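Local coordinates for glycine betaine, L-proline ABC transporter, glycine/betaine/L-proline-binding protein (ProX) (Borrelia burgdorferi, PDB 3TMG) that probably serves as the substrate-binding protein of an ABC importer for glycine betaine (trimethyl glycine) and related compounds, and is bound to it here, at residues Leu35-Glu40 / Glu258-Asn263; Val51-Met56 / Gly129-Ala134. One frame throughout, in Å; residues are numbered along the deposited sequence. Where two conformers were deposited one is given.

Contact 1: Leu35-Glu40 / Glu258-Asn263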
loop_
_atom_site.group_PDB
_atom_site.type_symbol
_atom_site.label_atom_id
_atom_site.label_comp_id
_atom_site.label_asym_id
_atom_site.label_seq_id
_atom_site.Cartn_x
_atom_site.Cartn_y
_atom_site.Cartn_z
ATOM N N LEU A 35 12.672 6.222 -0.706
ATOM C CA LEU A 35 13.846 5.384 -0.973
ATOM C C LEU A 35 14.613 5.804 -2.229
ATOM O O LEU A 35 15.861 5.749 -2.280
ATOM C CB LEU A 35 13.491 3.904 -0.976
ATOM C CG LEU A 35 13.278 3.291 0.422
ATOM C CD1 LEU A 35 13.174 1.772 0.323
ATOM C CD2 LEU A 35 14.372 3.620 1.455
ATOM N N LYS A 36 13.886 6.278 -3.241
ATOM C CA LYS A 36 14.564 6.819 -4.395
ATOM C C LYS A 36 15.539 7.956 -3.984
ATOM O O LYS A 36 16.689 8.007 -4.430
ATOM C CB LYS A 36 13.533 7.332 -5.398
ATOM C CG LYS A 36 14.186 7.840 -6.672
ATOM C CD LYS A 36 13.077 8.234 -7.636
ATOM C CE LYS A 36 13.510 9.443 -8.379
ATOM N NZ LYS A 36 13.672 9.072 -9.795
ATOM N N VAL A 37 15.051 8.880 -3.169
ATOM C CA VAL A 37 15.858 10.016 -2.669
ATOM C C VAL A 37 17.059 9.533 -1.841
ATOM O O VAL A 37 18.179 9.992 -2.034
ATOM C CB VAL A 37 14.968 11.010 -1.880
ATOM C CG1 VAL A 37 15.821 12.082 -1.209
ATOM C CG2 VAL A 37 13.971 11.659 -2.848
ATOM N N VAL A 38 16.823 8.580 -0.945
ATOM C CA VAL A 38 17.891 7.972 -0.152
ATOM C C VAL A 38 19.004 7.370 -1.047
ATOM O O VAL A 38 20.203 7.713 -0.872
ATOM C CB VAL A 38 17.305 6.914 0.796
ATOM C CG1 VAL A 38 18.422 6.169 1.493
ATOM C CG2 VAL A 38 16.368 7.587 1.795
ATOM N N PHE A 39 18.621 6.530 -2.026
ATOM C CA PHE A 39 19.604 5.942 -2.947
ATOM C C PHE A 39 20.338 7.002 -3.796
ATOM O O PHE A 39 21.542 6.892 -4.038
ATOM C CB PHE A 39 18.981 4.876 -3.834
ATOM C CG PHE A 39 18.778 3.562 -3.162
ATOM C CD1 PHE A 39 19.853 2.876 -2.598
ATOM C CD2 PHE A 39 17.518 2.965 -3.121
ATOM C CE1 PHE A 39 19.655 1.638 -1.975
ATOM C CE2 PHE A 39 17.328 1.739 -2.520
ATOM C CZ PHE A 39 18.396 1.067 -1.936
ATOM N N GLU A 40 19.620 8.025 -4.259
ATOM C CA GLU A 40 20.269 9.133 -4.961
ATOM C C GLU A 40 21.347 9.799 -4.116
ATOM O O GLU A 40 22.450 10.088 -4.641
ATOM C CB GLU A 40 19.279 10.182 -5.441
ATOM C CG GLU A 40 18.401 9.691 -6.580
ATOM C CD GLU A 40 17.278 10.659 -6.944
ATOM O OE1 GLU A 40 16.981 11.613 -6.194
ATOM O OE2 GLU A 40 16.673 10.459 -8.011
ATOM N N GLU A 258 12.099 16.690 0.562
ATOM C CA GLU A 258 11.837 17.390 1.839
ATOM C C GLU A 258 11.777 16.422 3.042
ATOM O O GLU A 258 12.374 16.698 4.085
ATOM C CB GLU A 258 10.545 18.227 1.804
ATOM C CG GLU A 258 10.522 19.285 0.715
ATOM C CD GLU A 258 9.215 20.090 0.705
ATOM O OE1 GLU A 258 8.670 20.333 1.815
ATOM O OE2 GLU A 258 8.742 20.469 -0.398
ATOM N N PHE A 259 11.072 15.306 2.887
ATOM C CA PHE A 259 10.979 14.293 3.973
ATOM C C PHE A 259 12.367 13.827 4.447
ATOM O O PHE A 259 12.649 13.767 5.655
ATOM C CB PHE A 259 10.159 13.081 3.510
ATOM C CG PHE A 259 10.091 11.998 4.526
ATOM C CD1 PHE A 259 11.092 11.051 4.613
ATOM C CD2 PHE A 259 9.002 11.904 5.375
ATOM C CE1 PHE A 259 11.047 10.046 5.600
ATOM C CE2 PHE A 259 8.922 10.875 6.325
ATOM C CZ PHE A 259 9.949 9.945 6.446
ATOM N N VAL A 260 13.231 13.532 3.493
ATOM C CA VAL A 260 14.588 13.041 3.793
ATOM C C VAL A 260 15.442 14.111 4.518
ATOM O O VAL A 260 16.167 13.788 5.467
ATOM C CB VAL A 260 15.266 12.489 2.510
ATOM C CG1 VAL A 260 16.777 12.269 2.714
ATOM C CG2 VAL A 260 14.594 11.180 2.090
ATOM N N GLU A 261 15.308 15.374 4.082
ATOM C CA GLU A 261 15.949 16.518 4.753
ATOM C C GLU A 261 15.429 16.723 6.182
ATOM O O GLU A 261 16.237 16.980 7.089
ATOM C CB GLU A 261 15.795 17.798 3.909
ATOM N N LYS A 262 14.117 16.589 6.378
ATOM C CA LYS A 262 13.458 16.816 7.659
ATOM C C LYS A 262 13.609 15.654 8.659
ATOM O O LYS A 262 13.485 15.860 9.847
ATOM C CB LYS A 262 11.951 17.094 7.463
ATOM N N ASN A 263 13.908 14.459 8.185
ATOM C CA ASN A 263 13.937 13.296 9.075
ATOM C C ASN A 263 15.281 12.577 8.994
ATOM O O ASN A 263 15.337 11.334 8.895
ATOM C CB ASN A 263 12.754 12.357 8.766
ATOM C CG ASN A 263 11.415 13.046 8.944
ATOM O OD1 ASN A 263 10.899 13.134 10.052
ATOM N ND2 ASN A 263 10.834 13.525 7.840
#
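Val260 of helix 252-262 faces Val37 and Val38 of helix 26-41, and its side chain carries this helix-to-helix contact from its own half. At its root, Val260 CB already lies 3.8 Å from Val37 CG1. One step further out the chain forks. With chi1 at 167°, CG1 is trans to the backbone N, and it grazes the same methyl at 4.0 Å, from Val260 CG1 to Val37 CG1. The other branch, CG2, sits trans to the carbonyl carbon and does most of the touching: Val260 CG2 comes to 3.6 Å from Val37 CG1 and to 4.0 Å from Val37 CB. The same methyl also reaches the next residue, with Val260 CG2 and Val38 CG2 4.0 Å apart, and thus serves two neighbours on the facing helix. The Val37 and Val260 side chains pass alongside each other, pointing opposite ways, whereas Val38 meets Val260 nearly at a right angle. No hydrogen bond links the two segments; the contact is wholly apolar. Valine suits all three buried places because its branch at CB gives a short, stiff, wholly apolar side chain, which lets the backbones come close: the CA atoms of Val38 and Val260 are 7.2 Å apart.

Around this patch Val37 also rests on Ala256 and Val257, while Phe279 covers both Val38 and Val260. At the partly exposed border, Glu40 OE1 is hydrogen-bonded to the hydroxyl of Tyr253. Well away from the betaine pocket, this is the packing of two helices, one early and one late in the chain, within one alpha/beta lobe of the periplasmic-binding-protein fold.

Contact 2: Val51-Met56 / Gly129-Ala134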
loop_
_atom_site.group_PDB
_atom_site.type_symbol
_atom_site.label_atom_id
_atom_site.label_comp_id
_atom_site.label_asym_id
_atom_site.label_seq_id
_atom_site.Cartn_x
_atom_site.Cartn_y
_atom_site.Cartn_z
ATOM N N VAL A 51 4.009 -0.004 -11.820
ATOM C CA VAL A 51 3.483 -1.108 -12.586
ATOM C C VAL A 51 2.211 -1.661 -11.914
ATOM O O VAL A 51 1.716 -1.095 -10.905
ATOM C CB VAL A 51 4.565 -2.207 -12.793
ATOM C CG1 VAL A 51 5.725 -1.676 -13.618
ATOM C CG2 VAL A 51 5.068 -2.741 -11.450
ATOM N N THR A 52 1.639 -2.713 -12.481
ATOM C CA THR A 52 0.532 -3.416 -11.751
ATOM C C THR A 52 1.128 -4.314 -10.638
ATOM O O THR A 52 2.304 -4.651 -10.653
ATOM C CB THR A 52 -0.354 -4.271 -12.693
ATOM O OG1 THR A 52 0.422 -5.386 -13.149
ATOM C CG2 THR A 52 -0.834 -3.428 -13.933
ATOM N N THR A 53 0.301 -4.699 -9.667
ATOM C CA THR A 53 0.728 -5.657 -8.644
ATOM C C THR A 53 1.331 -6.947 -9.238
ATOM O O THR A 53 2.392 -7.410 -8.769
ATOM C CB THR A 53 -0.434 -5.990 -7.684
ATOM O OG1 THR A 53 -1.024 -4.775 -7.227
ATOM C CG2 THR A 53 0.095 -6.719 -6.418
ATOM N N SER A 54 0.637 -7.560 -10.208
ATOM C CA SER A 54 1.109 -8.770 -10.872
ATOM C C SER A 54 2.490 -8.547 -11.479
ATOM O O SER A 54 3.377 -9.378 -11.322
ATOM C CB SER A 54 0.124 -9.233 -11.966
ATOM O OG SER A 54 0.627 -10.389 -12.665
ATOM N N ILE A 55 2.674 -7.430 -12.185
ATOM C CA ILE A 55 3.960 -7.180 -12.866
ATOM C C ILE A 55 5.088 -6.906 -11.871
ATOM O O ILE A 55 6.226 -7.376 -12.055
ATOM C CB ILE A 55 3.819 -6.033 -13.899
ATOM C CG1 ILE A 55 3.072 -6.574 -15.119
ATOM C CG2 ILE A 55 5.176 -5.452 -14.275
ATOM C CD1 ILE A 55 3.702 -7.816 -15.758
ATOM N N MET A 56 4.764 -6.173 -10.802
ATOM C CA MET A 56 5.728 -5.946 -9.739
ATOM C C MET A 56 6.280 -7.259 -9.186
ATOM O O MET A 56 7.492 -7.417 -9.092
ATOM C CB MET A 56 5.109 -5.139 -8.588
ATOM C CG MET A 56 6.109 -4.848 -7.455
ATOM S SD MET A 56 5.269 -3.919 -6.128
ATOM C CE MET A 56 4.172 -5.198 -5.450
ATOM N N GLY A 129 -14.638 -0.118 -5.803
ATOM C CA GLY A 129 -13.304 -0.677 -5.449
ATOM C C GLY A 129 -12.140 0.088 -6.053
ATOM O O GLY A 129 -12.309 1.204 -6.522
ATOM N N ILE A 130 -10.960 -0.515 -6.038
ATOM C CA ILE A 130 -9.734 0.130 -6.536
ATOM C C ILE A 130 -9.252 -0.616 -7.809
ATOM O O ILE A 130 -10.089 -1.201 -8.509
ATOM C CB ILE A 130 -8.647 0.254 -5.429
ATOM C CG1 ILE A 130 -8.235 -1.139 -4.900
ATOM C CG2 ILE A 130 -9.131 1.129 -4.264
ATOM C CD1 ILE A 130 -6.999 -1.122 -4.004
ATOM N N ASP A 131 -7.952 -0.584 -8.115
ATOM C CA ASP A 131 -7.404 -1.213 -9.315
ATOM C C ASP A 131 -7.668 -2.728 -9.383
ATOM O O ASP A 131 -7.433 -3.449 -8.386
ATOM C CB ASP A 131 -5.901 -0.850 -9.539
ATOM C CG ASP A 131 -5.007 -0.970 -8.241
ATOM O OD1 ASP A 131 -5.330 -0.365 -7.218
ATOM O OD2 ASP A 131 -3.950 -1.641 -8.275
ATOM N N ALA A 132 -8.134 -3.199 -10.543
ATOM C CA ALA A 132 -8.247 -4.643 -10.796
ATOM C C ALA A 132 -6.902 -5.291 -10.429
ATOM O O ALA A 132 -5.835 -4.778 -10.740
ATOM C CB ALA A 132 -8.615 -4.931 -12.261
ATOM N N GLY A 133 -6.934 -6.412 -9.741
ATOM C CA GLY A 133 -5.680 -7.125 -9.528
ATOM C C GLY A 133 -4.919 -6.713 -8.280
ATOM O O GLY A 133 -4.016 -7.426 -7.859
ATOM N N ALA A 134 -5.274 -5.579 -7.661
ATOM C CA ALA A 134 -4.683 -5.213 -6.388
ATOM C C ALA A 134 -5.026 -6.313 -5.387
ATOM O O ALA A 134 -6.120 -6.849 -5.415
ATOM C CB ALA A 134 -5.238 -3.851 -5.881
HETATM O O HOH W 1 -2.635 -3.874 -9.441
#
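Thr53 gives up the most surface here, in the first turn of helix 53-61, and it looks onto Gly133 and Ala134 at the end of a tight turn. Thr53 CB lies 3.9 Å from Gly133 O, and Thr53 OG1 is 3.8 Å from Ala134 CA. A chi1 of -50° turns the hydroxyl anti to the carbonyl carbon, which brings it to the Ala134 CA. Threonine's short, branched side chain fits closely against the turn backbone, its CB by the carbonyl and its hydroxyl end by the alpha carbon.

Gly133 occupies the third position of a type II beta turn, closed by the bond from Ala134 N to Asp131 O. Its positive phi of 89° would press a CB against the preceding carbonyl, hence the glycine. Ala134 points its CB away from Thr53, and this small methyl comes about 4 Å from the bound trimethyl glycine.

A water accepts from Thr53 N at 3.1 Å. Asp131 has two conformers; in the one described the water also donates to Asp131 OD2, a link uncertain to that extent. The helix start has Thr52 as its N-cap: Thr52 OG1 accepts from Ile55 N at 3.2 Å in a fairly straight bond (160°).

Trp25, a pocket residue, packs on Thr53 and Ala134 and, in the same Asp131 conformer, gives its NE1 hydrogen to Asp131 OD1, while Tyr80 of helix 78-84 touches Thr53 and bonds to Gly133 O through its hydroxyl. The contact thus sets the start of helix 53-61, which follows strand 44-50, against the loop between strand 126-128 and helix 135-146.

In the fold
From the N terminus, strand 16-22 leads into helix 26-41, which holds the first half of contact 1, and strand 44-50 then leads to the first half of contact 2. The chain continues through the long strand 88-105 to strand 126-128, after which the loop at 129-134 closes contact 2. Contact 1 closes only when helix 252-262 returns near the C terminus, so the smaller loop is nested inside the larger. Their centres are 26 Å apart and they do not touch. Contact 1 unites early and late helices on one lobe; contact 2 lies beside the ligand and probably bridges the two lobes expected of a periplasmic binding protein.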